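Local coordinates for protein gamma-glutamylcyclotransferase (PDB 3CRY) that catalyses the release of 5-oxoproline and a free amino acid from gamma-glutamyl dipeptides, works as a homodimer, and may contribute to glutathione homeostasis, at residues A[17-22]-A[123-128]; A[24-29]-A[80-85]; A[44-49]-A[108-113]; A[54-59]-A[102-107]. The protein carries 1 engineered substitution. One frame throughout, in Å; residues are numbered along the deposited sequence.

In the fold
From the N terminus, strand 16-21 enters first and, through interaction 1, meets strand 119-126, the far edge of the five-stranded antiparallel sheet; this long loop encloses the other three contacts along the chain. Interaction 2 closes the stretch from the turn after strand 16-21 to strand 77-87, its neighbour in the sheet. Interaction 3 pairs strand 39-46 with strand 106-114, and its loop crosses that of interaction 2 while enclosing that of interaction 4. Interaction 4, which also crosses interaction 2, ties the end of strand 49-56, in the smaller sheet, to the loop entering strand 106-114. Interactions 1, 3 and 4 also reach the second subunit.

Interaction 1. Residues A[17-22]-A[123-128]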
# COMPACT_ATOMS: atom_id res chain seq x y z
N PHE A 17 -13.72 -12.55 -3.85
CA PHE A 17 -12.91 -11.37 -4.12
C PHE A 17 -11.87 -11.72 -5.19
O PHE A 17 -11.59 -12.89 -5.42
CB PHE A 17 -12.25 -10.82 -2.85
CG PHE A 17 -11.11 -11.64 -2.33
CD1 PHE A 17 -11.35 -12.78 -1.54
CD2 PHE A 17 -9.79 -11.28 -2.62
CE1 PHE A 17 -10.29 -13.53 -1.04
CE2 PHE A 17 -8.72 -12.04 -2.13
CZ PHE A 17 -8.96 -13.17 -1.35
N LEU A 18 -11.30 -10.70 -5.81
CA LEU A 18 -10.29 -10.90 -6.85
C LEU A 18 -8.92 -10.50 -6.31
O LEU A 18 -8.80 -9.48 -5.62
CB LEU A 18 -10.63 -10.07 -8.09
CG LEU A 18 -11.99 -10.35 -8.75
CD1 LEU A 18 -12.21 -9.41 -9.88
CD2 LEU A 18 -12.06 -11.81 -9.23
N TYR A 19 -7.91 -11.30 -6.63
CA TYR A 19 -6.55 -11.14 -6.10
C TYR A 19 -5.58 -11.03 -7.29
O TYR A 19 -5.56 -11.90 -8.15
CB TYR A 19 -6.19 -12.34 -5.19
CG TYR A 19 -4.69 -12.51 -4.97
CD1 TYR A 19 -3.91 -11.44 -4.49
CD2 TYR A 19 -4.06 -13.72 -5.22
CE1 TYR A 19 -2.52 -11.59 -4.31
CE2 TYR A 19 -2.68 -13.88 -5.02
CZ TYR A 19 -1.92 -12.81 -4.58
OH TYR A 19 -0.56 -12.95 -4.40
N PHE A 20 -4.78 -9.96 -7.33
CA PHE A 20 -3.83 -9.73 -8.42
C PHE A 20 -2.43 -10.18 -7.98
O PHE A 20 -1.83 -9.59 -7.05
CB PHE A 20 -3.82 -8.23 -8.82
CG PHE A 20 -2.79 -7.87 -9.88
CD1 PHE A 20 -3.01 -8.19 -11.22
CD2 PHE A 20 -1.62 -7.16 -9.53
CE1 PHE A 20 -2.05 -7.86 -12.22
CE2 PHE A 20 -0.68 -6.80 -10.52
CZ PHE A 20 -0.91 -7.15 -11.87
N ALA A 21 -1.97 -11.26 -8.60
CA ALA A 21 -0.62 -11.81 -8.34
C ALA A 21 0.39 -11.42 -9.39
O ALA A 21 0.11 -11.49 -10.57
CB ALA A 21 -0.68 -13.33 -8.25
N TYR A 22 1.60 -11.01 -8.95
CA TYR A 22 2.67 -10.65 -9.87
C TYR A 22 4.02 -11.37 -9.62
O TYR A 22 5.00 -11.14 -10.35
CB TYR A 22 2.86 -9.12 -9.85
CG TYR A 22 3.15 -8.57 -8.47
CD1 TYR A 22 4.46 -8.61 -7.93
CD2 TYR A 22 2.12 -8.02 -7.69
CE1 TYR A 22 4.72 -8.13 -6.66
CE2 TYR A 22 2.39 -7.50 -6.40
CZ TYR A 22 3.68 -7.58 -5.90
OH TYR A 22 3.96 -7.09 -4.64
N ARG A 123 -7.59 -7.00 -4.86
CA ARG A 123 -6.68 -7.00 -3.71
C ARG A 123 -5.28 -7.41 -4.19
O ARG A 123 -5.14 -8.27 -5.06
CB ARG A 123 -7.19 -7.99 -2.66
CG ARG A 123 -6.48 -7.98 -1.28
CD ARG A 123 -7.08 -9.06 -0.38
NE ARG A 123 -6.72 -8.94 1.04
CZ ARG A 123 -7.34 -8.12 1.91
NH1 ARG A 123 -8.33 -7.33 1.51
NH2 ARG A 123 -6.96 -8.08 3.18
N SER A 124 -4.25 -6.75 -3.66
CA SER A 124 -2.86 -7.17 -3.87
C SER A 124 -2.04 -6.79 -2.65
O SER A 124 -2.62 -6.48 -1.58
CB SER A 124 -2.29 -6.54 -5.17
OG SER A 124 -1.16 -7.30 -5.63
N TYR A 125 -0.71 -6.82 -2.79
CA TYR A 125 0.26 -6.63 -1.70
C TYR A 125 1.49 -5.98 -2.26
O TYR A 125 1.88 -6.26 -3.40
CB TYR A 125 0.69 -7.98 -1.09
CG TYR A 125 -0.49 -8.73 -0.50
CD1 TYR A 125 -0.85 -8.53 0.84
CD2 TYR A 125 -1.25 -9.60 -1.28
CE1 TYR A 125 -1.94 -9.21 1.39
CE2 TYR A 125 -2.35 -10.28 -0.74
CZ TYR A 125 -2.68 -10.07 0.60
OH TYR A 125 -3.76 -10.73 1.12
N LEU A 126 2.10 -5.10 -1.46
CA LEU A 126 3.46 -4.63 -1.78
C LEU A 126 4.27 -4.31 -0.52
O LEU A 126 3.70 -4.17 0.58
CB LEU A 126 3.40 -3.45 -2.76
CG LEU A 126 2.63 -2.19 -2.30
CD1 LEU A 126 3.34 -1.40 -1.21
CD2 LEU A 126 2.36 -1.30 -3.53
N MET A 127 5.60 -4.23 -0.66
CA MET A 127 6.47 -3.94 0.49
C MET A 127 6.54 -2.43 0.71
O MET A 127 6.58 -1.67 -0.26
CB MET A 127 7.89 -4.44 0.20
CG MET A 127 7.99 -5.92 0.02
SD MET A 127 9.72 -6.34 -0.42
CE MET A 127 9.48 -8.07 -0.74
N THR A 128 6.57 -1.99 1.97
CA THR A 128 6.72 -0.56 2.27
C THR A 128 8.07 -0.18 2.86
O THR A 128 8.39 1.02 2.96
CB THR A 128 5.62 -0.06 3.25
OG1 THR A 128 5.78 -0.70 4.52
CG2 THR A 128 4.22 -0.36 2.72
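Phe-17 lays its ring beside the aliphatic shaft of Arg-123, with Phe-17 CE2 3.8 Å from Arg-123 CD. The two side chains cross obliquely, and it is the CD methylene of the extended arginine that touches; the charged end goes on to Asp-95 and to Glu-109 of the second subunit. Leu-18 contributes its backbone: its O receives Arg-123 N at 2.9 Å. Arg-123 O in turn accepts Phe-20 N at 2.9 Å, in a nearly straight bond of 170°, and the CA of Tyr-19 approaches the same oxygen. One residue thus bonds to those on both sides of Tyr-19, the pattern of a parallel bridge.

The Tyr-19 side chain crosses that of Tyr-125 at about a right angle: Tyr-19 CE1 lies in the plane of the Tyr-125 ring, 3.8 Å from Tyr-125 CE2. Both are amphipathic, packing their rings here while their hydroxyls bond Asn-25 and Asp-95 respectively. At Phe-20 the backbone O takes a hydrogen bond from Ser-124 OG, 2.8 Å away; a small hydroxyl suits this buried spot, and it also lies at the edge of the Phe-20 ring. Tyr-22 has CG set between its backbone N and carbonyl carbon (chi1 57°); its ring turns an edge to strand 119-126, and its OH donates to Tyr-125 O at 2.6 Å.

Tyr-19 to Tyr-22 are among the inferred substrate-binding residues, and Tyr-125 touches engineered Gln-98 at the proton-acceptor position. The single parallel bridge between the two edge strands of the antiparallel sheet is consistent with closure of the sheet into the barrel of this family, here beside the active site.

Interaction 2. Residues A[24-29]-A[80-85]; sequences SNLLTE and WGVVWK. With ACT (acetate ion), chain C.
Trp-84 offers its indole edge to the turn at Asn-25, and NE1 donates to Asn-25 O at 3.0 Å. The bond is bent, 132° at the hydrogen, with the oxygen lifted 26° out of the ring plane. Further round the same edge, Thr-28 OG1 sits in plane, 3.4 Å from Trp-84 CH2. Tryptophan suits the place because it combines one N-H with a broad apolar rim, and Val-82 CG1 lies against one of its faces.

The tight packing continues at Leu-26. Its CB points away from the strand, but the branch returns: Leu-26 CD2 is 3.7 Å from Val-82 CG2, and the same methyl rests on the strand backbone at Gly-81 and Val-82.

The other side is looser. Ser-24 makes no contact with the strand; its N and OG instead hold one acetate oxygen, the ACT O, at 3.0 and 2.9 Å, and the ion is also bonded by Tyr-139 OH. Since Ser-24 and Tyr-139 are both inferred substrate-binding residues, the acetate, probably from the crystallisation liquor, may mark part of that pocket. Glu-29, at the exposed side, pairs with Lys-182.

Around the contact, the short 3-10 turn 24-26 leads by way of Leu-27, the N-cap residue, into helix 28-34, whose Ile-31 also touches Trp-84. Leu-27 packs on helix 137-149, and the hydroxyl of Thr-28 is bonded to Glu-149 and Asn-150 at that helix's end. Strand 77-87 lies between strands 16-21 and 39-46, so the turn packs on an inner strand of the sheet.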
# COMPACT_ATOMS: atom_id res chain seq x y z
N SER A 24 5.49 -15.17 -7.23
CA SER A 24 5.45 -16.65 -7.32
C SER A 24 4.02 -17.17 -7.41
O SER A 24 3.80 -18.30 -7.85
CB SER A 24 6.19 -17.32 -6.16
OG SER A 24 5.57 -16.97 -4.93
N ASN A 25 3.05 -16.35 -6.97
CA ASN A 25 1.63 -16.72 -7.15
C ASN A 25 1.11 -16.63 -8.61
O ASN A 25 -0.05 -16.92 -8.87
CB ASN A 25 0.71 -15.97 -6.17
CG ASN A 25 0.79 -16.52 -4.73
OD1 ASN A 25 1.16 -17.69 -4.50
ND2 ASN A 25 0.42 -15.69 -3.77
N LEU A 26 1.98 -16.26 -9.55
CA LEU A 26 1.68 -16.44 -10.97
C LEU A 26 1.53 -17.92 -11.35
O LEU A 26 0.83 -18.24 -12.32
CB LEU A 26 2.80 -15.85 -11.85
CG LEU A 26 2.91 -14.33 -11.89
CD1 LEU A 26 4.19 -13.94 -12.66
CD2 LEU A 26 1.65 -13.69 -12.51
N LEU A 27 2.19 -18.82 -10.59
CA LEU A 27 2.18 -20.25 -10.90
C LEU A 27 1.05 -20.98 -10.17
O LEU A 27 0.94 -20.93 -8.95
CB LEU A 27 3.53 -20.90 -10.56
CG LEU A 27 3.65 -22.36 -11.02
CD1 LEU A 27 3.66 -22.47 -12.55
CD2 LEU A 27 4.89 -22.98 -10.40
N THR A 28 0.21 -21.68 -10.94
CA THR A 28 -0.99 -22.32 -10.36
C THR A 28 -0.64 -23.31 -9.25
O THR A 28 -1.27 -23.29 -8.18
CB THR A 28 -1.81 -22.98 -11.48
OG1 THR A 28 -2.09 -21.99 -12.46
CG2 THR A 28 -3.13 -23.53 -10.95
N GLU A 29 0.36 -24.16 -9.47
CA GLU A 29 0.74 -25.12 -8.43
C GLU A 29 1.29 -24.46 -7.16
O GLU A 29 1.11 -24.99 -6.06
CB GLU A 29 1.71 -26.19 -8.94
CG GLU A 29 1.67 -27.45 -8.06
CD GLU A 29 2.65 -28.54 -8.47
OE1 GLU A 29 3.27 -28.41 -9.54
OE2 GLU A 29 2.82 -29.53 -7.70
N TRP A 80 2.48 -6.80 -15.46
CA TRP A 80 1.45 -7.78 -15.83
C TRP A 80 1.35 -8.85 -14.76
O TRP A 80 2.35 -9.24 -14.15
CB TRP A 80 1.77 -8.43 -17.17
CG TRP A 80 1.46 -7.53 -18.35
CD1 TRP A 80 2.29 -6.61 -18.94
CD2 TRP A 80 0.23 -7.49 -19.09
NE1 TRP A 80 1.66 -6.01 -20.00
CE2 TRP A 80 0.39 -6.53 -20.11
CE3 TRP A 80 -0.99 -8.18 -18.98
CZ2 TRP A 80 -0.64 -6.23 -21.02
CZ3 TRP A 80 -2.01 -7.87 -19.90
CH2 TRP A 80 -1.81 -6.91 -20.90
N GLY A 81 0.14 -9.37 -14.56
CA GLY A 81 -0.04 -10.42 -13.58
C GLY A 81 -1.28 -11.24 -13.87
O GLY A 81 -1.92 -11.09 -14.91
N VAL A 82 -1.59 -12.11 -12.91
CA VAL A 82 -2.75 -13.02 -12.99
C VAL A 82 -3.74 -12.61 -11.92
O VAL A 82 -3.35 -12.43 -10.75
CB VAL A 82 -2.35 -14.51 -12.75
CG1 VAL A 82 -3.62 -15.39 -12.53
CG2 VAL A 82 -1.52 -15.03 -13.94
N VAL A 83 -5.00 -12.46 -12.32
CA VAL A 83 -6.11 -12.24 -11.39
C VAL A 83 -6.70 -13.59 -11.02
O VAL A 83 -7.13 -14.37 -11.90
CB VAL A 83 -7.18 -11.28 -11.97
CG1 VAL A 83 -8.31 -11.11 -10.98
CG2 VAL A 83 -6.55 -9.89 -12.32
N TRP A 84 -6.71 -13.86 -9.71
CA TRP A 84 -7.32 -15.07 -9.14
C TRP A 84 -8.64 -14.75 -8.45
O TRP A 84 -8.75 -13.76 -7.72
CB TRP A 84 -6.38 -15.70 -8.09
CG TRP A 84 -5.06 -16.16 -8.66
CD1 TRP A 84 -3.87 -15.49 -8.62
CD2 TRP A 84 -4.80 -17.40 -9.35
NE1 TRP A 84 -2.89 -16.21 -9.24
CE2 TRP A 84 -3.42 -17.39 -9.70
CE3 TRP A 84 -5.59 -18.52 -9.69
CZ2 TRP A 84 -2.81 -18.47 -10.40
CZ3 TRP A 84 -4.98 -19.58 -10.38
CH2 TRP A 84 -3.60 -19.54 -10.74
N LYS A 85 -9.65 -15.61 -8.65
CA LYS A 85 -10.90 -15.48 -7.90
C LYS A 85 -10.83 -16.39 -6.68
O LYS A 85 -10.56 -17.60 -6.79
CB LYS A 85 -12.09 -15.89 -8.78
CG LYS A 85 -13.45 -15.64 -8.14
CD LYS A 85 -14.52 -16.08 -9.14
CE LYS A 85 -15.87 -15.45 -8.84
NZ LYS A 85 -16.91 -16.14 -9.67
C ACT C . 5.27 -13.79 -3.45
O ACT C . 5.98 -14.13 -4.44
OXT ACT C . 4.02 -13.89 -3.61
CH3 ACT C . 5.87 -13.28 -2.16

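Interaction 3. Residues A[44-49]-A[108-113]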
# COMPACT_ATOMS: atom_id res chain seq x y z
N ALA A 44 -4.06 -9.66 -16.50
CA ALA A 44 -4.32 -8.21 -16.44
C ALA A 44 -3.06 -7.37 -16.28
O ALA A 44 -2.03 -7.87 -15.80
CB ALA A 44 -5.35 -7.89 -15.35
N ARG A 45 -3.17 -6.09 -16.66
CA ARG A 45 -2.05 -5.15 -16.61
C ARG A 45 -2.28 -4.08 -15.56
O ARG A 45 -3.35 -3.44 -15.53
CB ARG A 45 -1.84 -4.50 -18.00
CG ARG A 45 -0.85 -3.34 -18.00
CD ARG A 45 -0.32 -2.91 -19.38
NE ARG A 45 -1.36 -2.69 -20.39
CZ ARG A 45 -1.10 -2.49 -21.68
NH1 ARG A 45 0.16 -2.49 -22.13
NH2 ARG A 45 -2.09 -2.29 -22.55
N LEU A 46 -1.29 -3.88 -14.68
CA LEU A 46 -1.30 -2.77 -13.75
C LEU A 46 -0.47 -1.62 -14.34
O LEU A 46 0.75 -1.73 -14.50
CB LEU A 46 -0.83 -3.21 -12.35
CG LEU A 46 -0.74 -2.12 -11.27
CD1 LEU A 46 -2.10 -1.50 -10.96
CD2 LEU A 46 -0.09 -2.70 -10.01
N GLN A 47 -1.16 -0.53 -14.67
CA GLN A 47 -0.52 0.63 -15.28
C GLN A 47 0.23 1.47 -14.22
O GLN A 47 -0.25 1.62 -13.08
CB GLN A 47 -1.59 1.46 -16.02
CG GLN A 47 -1.11 2.28 -17.21
CD GLN A 47 -0.37 1.45 -18.25
OE1 GLN A 47 0.84 1.58 -18.39
NE2 GLN A 47 -1.09 0.57 -18.95
N ASP A 48 1.39 2.01 -14.58
CA ASP A 48 2.12 2.97 -13.77
C ASP A 48 2.66 2.39 -12.44
O ASP A 48 2.75 3.09 -11.43
CB ASP A 48 1.31 4.26 -13.53
CG ASP A 48 0.86 4.93 -14.85
OD1 ASP A 48 1.70 5.10 -15.75
OD2 ASP A 48 -0.35 5.23 -14.98
N PHE A 49 3.05 1.11 -12.49
CA PHE A 49 3.82 0.47 -11.42
C PHE A 49 5.00 -0.25 -12.06
O PHE A 49 4.95 -0.60 -13.26
CB PHE A 49 2.98 -0.58 -10.69
CG PHE A 49 2.03 -0.01 -9.65
CD1 PHE A 49 0.86 0.64 -10.03
CD2 PHE A 49 2.29 -0.20 -8.27
CE1 PHE A 49 -0.03 1.13 -9.07
CE2 PHE A 49 1.40 0.30 -7.32
CZ PHE A 49 0.24 0.94 -7.72
N ILE A 108 -2.99 -3.81 -0.43
CA ILE A 108 -3.41 -2.69 -1.30
C ILE A 108 -4.67 -3.03 -2.10
O ILE A 108 -5.07 -4.20 -2.21
CB ILE A 108 -2.29 -2.28 -2.29
CG1 ILE A 108 -1.94 -3.43 -3.27
CG2 ILE A 108 -1.05 -1.75 -1.53
CD1 ILE A 108 -0.85 -3.03 -4.28
N GLU A 109 -5.29 -2.00 -2.67
CA GLU A 109 -6.34 -2.20 -3.68
C GLU A 109 -5.78 -1.59 -4.95
O GLU A 109 -5.19 -0.50 -4.91
CB GLU A 109 -7.64 -1.46 -3.29
CG GLU A 109 -8.81 -1.67 -4.26
CD GLU A 109 -10.01 -0.84 -3.87
OE1 GLU A 109 -10.66 -1.18 -2.86
OE2 GLU A 109 -10.27 0.17 -4.54
N VAL A 110 -5.90 -2.31 -6.06
CA VAL A 110 -5.47 -1.78 -7.35
C VAL A 110 -6.53 -1.97 -8.42
O VAL A 110 -7.38 -2.84 -8.30
CB VAL A 110 -4.14 -2.41 -7.85
CG1 VAL A 110 -2.96 -1.96 -6.98
CG2 VAL A 110 -4.25 -3.92 -7.90
N LYS A 111 -6.48 -1.13 -9.45
CA LYS A 111 -7.36 -1.29 -10.59
C LYS A 111 -6.49 -1.70 -11.77
O LYS A 111 -5.50 -1.04 -12.10
CB LYS A 111 -8.13 0.01 -10.83
CG LYS A 111 -9.22 0.21 -9.80
CD LYS A 111 -9.77 1.63 -9.78
CE LYS A 111 -10.94 1.72 -8.80
NZ LYS A 111 -11.62 3.06 -8.85
N VAL A 112 -6.84 -2.84 -12.37
CA VAL A 112 -6.05 -3.40 -13.47
C VAL A 112 -6.91 -3.53 -14.73
O VAL A 112 -8.15 -3.48 -14.65
CB VAL A 112 -5.42 -4.77 -13.07
CG1 VAL A 112 -4.45 -4.61 -11.86
CG2 VAL A 112 -6.50 -5.81 -12.76
N ALA A 113 -6.26 -3.63 -15.88
CA ALA A 113 -6.95 -3.67 -17.17
C ALA A 113 -6.73 -5.02 -17.84
O ALA A 113 -5.60 -5.49 -17.94
CB ALA A 113 -6.42 -2.53 -18.07
O HOH W 1 -3.94 -0.09 -14.02
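Arg-45 and Ala-113 form a reciprocal pair of backbone hydrogen bonds: Arg-45 N to Ala-113 O at 2.8 Å, and Ala-113 N to Arg-45 O at 2.9 Å. They are an antiparallel hydrogen-bonded pair, and their side chains share a face of the sheet. The arginine chain bends at chi3, and its NH1 goes on to a salt bridge with Glu-78.

On the opposite face the contacts are apolar. Ala-44 CB meets Val-112 CG2 at 3.5 Å, a close methyl-to-methyl contact to which the short alanine is suited. Leu-46, with CG anti to its backbone N (chi1 178°), sends its branch across Val-110 at about a right angle, Leu-46 CD1 3.8 Å from Val-110 CB, while its own CB meets Val-112 CG1 at 3.9 Å. Val-112 thus uses both its methyls, CG2 on Ala-44 and CG1 on Leu-46. Phe-20 of strand 16-21 joins this buried layer by packing on Leu-46 and Val-112.

This is the pairing of strands 39-46 and 106-114 within the five-stranded antiparallel sheet that belongs to the barrel of this cyclotransferase family. The short segments 44-46 and 108-113 run antiparallel but strongly twisted, 129° between their directions; the chain then turns a corner at Gln-47 and Asp-48.

Water mediates where the backbones separate: one molecule accepts from Gln-47 N at 2.9 Å and donates to Lys-111 O at 2.6 Å. Past the corner, Phe-49 sits with Leu-46 CD2 over one face, offset toward the rim, and its CZ makes a looser approach to Val-110 CG1. Toward the start of strand 106-114, the backbones of Ile-108 and Glu-109 continue the sheet into the second subunit.

Interaction 4. Residues A[54-59]-A[102-107]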
# COMPACT_ATOMS: atom_id res chain seq x y z
N GLY A 54 13.26 -7.53 -3.40
CA GLY A 54 14.01 -7.11 -2.22
C GLY A 54 13.81 -7.92 -0.97
O GLY A 54 13.04 -8.90 -0.94
N ASN A 55 14.50 -7.46 0.06
CA ASN A 55 14.49 -8.06 1.38
C ASN A 55 13.66 -7.16 2.28
O ASN A 55 14.10 -6.07 2.67
CB ASN A 55 15.93 -8.17 1.90
CG ASN A 55 16.77 -9.14 1.07
OD1 ASN A 55 16.24 -10.10 0.50
ND2 ASN A 55 18.08 -8.86 0.97
N SER A 56 12.43 -7.59 2.56
CA SER A 56 11.52 -6.74 3.33
C SER A 56 12.03 -6.65 4.76
O SER A 56 12.43 -7.66 5.35
CB SER A 56 10.09 -7.31 3.29
OG SER A 56 9.15 -6.30 3.64
N GLN A 57 12.02 -5.44 5.32
CA GLN A 57 12.52 -5.23 6.69
C GLN A 57 13.99 -5.69 6.82
O GLN A 57 14.45 -6.05 7.91
CB GLN A 57 11.62 -5.93 7.73
CG GLN A 57 10.14 -5.52 7.71
CD GLN A 57 9.93 -4.06 8.10
OE1 GLN A 57 10.78 -3.45 8.77
NE2 GLN A 57 8.80 -3.49 7.69
N GLY A 58 14.70 -5.68 5.69
CA GLY A 58 16.11 -6.09 5.64
C GLY A 58 16.33 -7.59 5.80
O GLY A 58 17.48 -8.05 5.96
N LYS A 59 15.27 -8.38 5.74
CA LYS A 59 15.39 -9.81 6.05
C LYS A 59 15.39 -10.60 4.76
O LYS A 59 14.57 -10.36 3.87
CB LYS A 59 14.23 -10.29 6.93
CG LYS A 59 14.11 -9.58 8.27
CD LYS A 59 12.97 -10.19 9.07
CE LYS A 59 12.91 -9.59 10.45
NZ LYS A 59 11.92 -10.32 11.29
N SER A 102 3.92 -9.10 10.37
CA SER A 102 5.34 -8.87 10.67
C SER A 102 5.94 -7.74 9.82
O SER A 102 7.15 -7.50 9.83
CB SER A 102 6.15 -10.18 10.55
OG SER A 102 6.22 -10.62 9.22
N GLY A 103 5.08 -7.05 9.07
CA GLY A 103 5.51 -5.87 8.34
C GLY A 103 6.11 -6.17 6.99
O GLY A 103 6.78 -5.29 6.41
N MET A 104 5.89 -7.39 6.49
CA MET A 104 6.57 -7.79 5.24
C MET A 104 5.93 -7.15 4.00
O MET A 104 6.64 -6.66 3.11
CB MET A 104 6.73 -9.32 5.12
CG MET A 104 7.55 -9.93 6.30
SD MET A 104 9.25 -9.25 6.52
CE MET A 104 10.19 -10.32 5.42
N TYR A 105 4.60 -7.19 3.95
CA TYR A 105 3.81 -6.56 2.90
C TYR A 105 2.64 -5.84 3.55
O TYR A 105 2.22 -6.19 4.67
CB TYR A 105 3.24 -7.61 1.94
CG TYR A 105 4.25 -8.28 1.01
CD1 TYR A 105 4.98 -9.39 1.43
CD2 TYR A 105 4.45 -7.81 -0.28
CE1 TYR A 105 5.88 -10.03 0.57
CE2 TYR A 105 5.35 -8.44 -1.16
CZ TYR A 105 6.07 -9.54 -0.72
OH TYR A 105 6.95 -10.16 -1.55
N VAL A 106 2.10 -4.85 2.84
CA VAL A 106 0.84 -4.22 3.20
C VAL A 106 -0.21 -4.62 2.17
O VAL A 106 0.13 -4.89 0.98
CB VAL A 106 1.00 -2.67 3.30
CG1 VAL A 106 1.18 -2.06 1.91
CG2 VAL A 106 -0.21 -2.07 4.03
N VAL A 107 -1.48 -4.72 2.60
CA VAL A 107 -2.60 -4.94 1.69
C VAL A 107 -2.89 -3.68 0.89
O VAL A 107 -3.00 -2.60 1.48
CB VAL A 107 -3.91 -5.35 2.45
CG1 VAL A 107 -5.07 -5.45 1.48
CG2 VAL A 107 -3.71 -6.63 3.23
O HOH W 2 7.70 -3.83 4.02
O HOH W 3 9.58 -11.27 9.51
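Ser-56 holds OG anti to its backbone N (chi1 -161°), which carries the hydroxyl to Met-104 O, and Gln-57 is bent at chi2 (-66°), which turns the chain at CD, from where NE2 reaches Gly-103 O. The serine bond is short, 2.6 Å from Ser-56 OG to Met-104 O, and uses a lone pair in the carbonyl plane. Gln-57 NE2 donates to Gly-103 O at 3.0 Å along an almost straight line (169°), with the acceptor in the amide plane; the same nitrogen also bonds Gln-73 O of the second subunit. A water lies 2.9 Å from both Ser-56 OG and Gly-103 O.

Met-104, flexible and bent at chi2 and chi3, curls its thioether over the turn, Met-104 CE 3.7 Å from Ser-56 CB and SD 4.0 Å from Gln-57 CG. Glycine suits position 103: a CB there would press on Gln-57 NE2 and on the carbonyl of Ser-102.

Residues 55-59 form overlapping type II and type I' beta turns, in which Gln-57 and Gly-58 take left-handed backbone angles. Side chains of this double beta turn bind the carbonyls of a loop: the end of strand 49-56 meets the lead-in to strand 106-114, at the dimer interface.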